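Long-range contact in TodX (Pseudomonas putida, PDB 3BS0), which transports aromatic hydrocarbons such as toluene across the bacterial outer membrane, as a beta-barrel member of the FadL family: residues A[390-395]-A[427-432]. Residues are numbered along the deposited sequence; the frame is centred on the assembly and turned at random.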
loop_
_atom_site.group_PDB
_atom_site.type_symbol
_atom_site.label_atom_id
_atom_site.label_comp_id
_atom_site.label_asym_id
_atom_site.label_seq_id
_atom_site.Cartn_x
_atom_site.Cartn_y
_atom_site.Cartn_z
ATOM N N SER A 390 -11.849 23.236 -14.559
ATOM C CA SER A 390 -11.654 22.987 -13.129
ATOM C C SER A 390 -12.531 21.875 -12.574
ATOM O O SER A 390 -13.747 22.017 -12.523
ATOM C CB SER A 390 -11.916 24.260 -12.338
ATOM O OG SER A 390 -10.878 25.187 -12.553
ATOM N N ARG A 391 -11.906 20.788 -12.129
ATOM C CA ARG A 391 -12.639 19.638 -11.599
ATOM C C ARG A 391 -12.214 19.212 -10.183
ATOM O O ARG A 391 -11.036 19.280 -9.820
ATOM C CB ARG A 391 -12.451 18.413 -12.509
ATOM C CG ARG A 391 -12.627 18.615 -13.995
ATOM C CD ARG A 391 -12.257 17.311 -14.690
ATOM N NE ARG A 391 -12.480 17.289 -16.139
ATOM C CZ ARG A 391 -12.188 16.244 -16.917
ATOM N NH1 ARG A 391 -11.664 15.142 -16.392
ATOM N NH2 ARG A 391 -12.428 16.293 -18.218
ATOM N N ILE A 392 -13.186 18.753 -9.404
ATOM C CA ILE A 392 -12.939 18.252 -8.063
ATOM C C ILE A 392 -13.508 16.848 -8.067
ATOM O O ILE A 392 -14.684 16.665 -8.381
ATOM C CB ILE A 392 -13.676 19.058 -6.980
ATOM C CG1 ILE A 392 -13.209 20.511 -7.002
ATOM C CG2 ILE A 392 -13.427 18.439 -5.603
ATOM C CD1 ILE A 392 -13.998 21.403 -6.047
ATOM N N ASN A 393 -12.671 15.868 -7.732
ATOM C CA ASN A 393 -13.082 14.465 -7.686
ATOM C C ASN A 393 -13.000 13.954 -6.250
ATOM O O ASN A 393 -12.049 14.253 -5.532
ATOM C CB ASN A 393 -12.164 13.590 -8.546
ATOM C CG ASN A 393 -12.084 14.047 -9.981
ATOM O OD1 ASN A 393 -12.824 13.583 -10.845
ATOM N ND2 ASN A 393 -11.171 14.960 -10.245
ATOM N N LEU A 394 -14.001 13.187 -5.837
ATOM C CA LEU A 394 -14.015 12.609 -4.504
ATOM C C LEU A 394 -14.148 11.103 -4.661
ATOM O O LEU A 394 -14.647 10.614 -5.675
ATOM C CB LEU A 394 -15.200 13.130 -3.677
ATOM C CG LEU A 394 -15.325 14.626 -3.394
ATOM C CD1 LEU A 394 -15.918 15.344 -4.599
ATOM C CD2 LEU A 394 -16.206 14.822 -2.176
ATOM N N ALA A 395 -13.686 10.367 -3.663
ATOM C CA ALA A 395 -13.787 8.917 -3.678
ATOM C C ALA A 395 -13.734 8.449 -2.239
ATOM O O ALA A 395 -13.101 9.082 -1.399
ATOM C CB ALA A 395 -12.646 8.317 -4.476
ATOM N N VAL A 427 -8.932 12.763 -2.665
ATOM C CA VAL A 427 -9.541 13.981 -3.167
ATOM C C VAL A 427 -8.546 14.713 -4.020
ATOM O O VAL A 427 -7.366 14.753 -3.707
ATOM C CB VAL A 427 -9.990 14.920 -2.030
ATOM C CG1 VAL A 427 -10.744 16.119 -2.613
ATOM C CG2 VAL A 427 -10.866 14.167 -1.055
ATOM N N SER A 428 -9.014 15.284 -5.117
ATOM C CA SER A 428 -8.093 16.018 -5.959
ATOM C C SER A 428 -8.748 17.118 -6.772
ATOM O O SER A 428 -9.910 17.026 -7.182
ATOM C CB SER A 428 -7.310 15.056 -6.881
ATOM O OG SER A 428 -8.165 14.235 -7.654
ATOM N N TYR A 429 -7.985 18.178 -6.967
ATOM C CA TYR A 429 -8.441 19.303 -7.750
ATOM C C TYR A 429 -7.677 19.123 -9.036
ATOM O O TYR A 429 -6.499 18.778 -9.013
ATOM C CB TYR A 429 -8.058 20.617 -7.076
ATOM C CG TYR A 429 -8.307 21.810 -7.953
ATOM C CD1 TYR A 429 -9.598 22.165 -8.326
ATOM C CD2 TYR A 429 -7.241 22.557 -8.456
ATOM C CE1 TYR A 429 -9.824 23.227 -9.178
ATOM C CE2 TYR A 429 -7.452 23.627 -9.314
ATOM C CZ TYR A 429 -8.745 23.958 -9.674
ATOM O OH TYR A 429 -8.956 25.005 -10.546
ATOM N N SER A 430 -8.342 19.352 -10.158
ATOM C CA SER A 430 -7.708 19.160 -11.445
ATOM C C SER A 430 -7.888 20.347 -12.384
ATOM O O SER A 430 -8.979 20.558 -12.905
ATOM C CB SER A 430 -8.292 17.894 -12.075
ATOM O OG SER A 430 -7.629 17.544 -13.280
ATOM N N LYS A 431 -6.829 21.133 -12.591
ATOM C CA LYS A 431 -6.932 22.259 -13.512
ATOM C C LYS A 431 -6.388 21.905 -14.891
ATOM O O LYS A 431 -5.314 21.326 -15.028
ATOM C CB LYS A 431 -6.229 23.535 -12.990
ATOM C CG LYS A 431 -5.136 23.368 -11.930
ATOM C CD LYS A 431 -4.384 24.712 -11.678
ATOM C CE LYS A 431 -3.468 24.664 -10.436
ATOM N NZ LYS A 431 -2.488 25.791 -10.353
ATOM N N ASN A 432 -7.169 22.245 -15.910
ATOM C CA ASN A 432 -6.814 22.007 -17.302
ATOM C C ASN A 432 -6.343 23.344 -17.850
ATOM O O ASN A 432 -7.014 24.363 -17.692
ATOM C CB ASN A 432 -8.047 21.545 -18.072
ATOM C CG ASN A 432 -7.725 20.499 -19.109
ATOM O OD1 ASN A 432 -7.140 20.794 -20.155
ATOM N ND2 ASN A 432 -8.099 19.252 -18.818
#
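Arg391 and Ser430, and two residues further along Asn393 and Ser428, are the hydrogen-bonded pairs that join 390-395 to 427-432, and each pair closes a ring of two backbone bonds. Arg391 N reaches Ser430 O at 3.0 Å, while Ser430 N returns to Arg391 O at 2.7 Å. Asn393 N and Ser428 O lie 3.0 Å apart, and the reverse bond from Ser428 N to Asn393 O is longer, 3.2 Å. CA-H...O contacts supplement this ladder: Arg391 O also accepts the CA-H of Tyr429, and Ser428 O that of Ile392.

The side-chain polar link belongs to the face carrying Ser390, Ile392 and Tyr429. Tyr429 CG is anti to the backbone N (chi1 171°), and the ring leans from its partner Ile392 toward Ser390, whose OG meets Tyr429 OH in a 2.8 Å hydrogen bond near the ring plane. Apolar packing is slight: Ile392 CG1 meets the ring edge at Tyr429 CD1, 4.2 Å away. On the other face Asn393 ND2 lies 4.0 Å from Ser428 OG, too far for a hydrogen bond.

Such antiparallel pairing of neighbouring strands, here 390-405 and the last strand 417-433, builds the wall of an outer-membrane barrel. Strand 376-385 pairs with the far edge of 390-405, and 44-60 with that of 417-433, closing the cylinder. Asn393 and Ser428 both touch Ala11 of helix 11-15, which lies against their face inside the barrel.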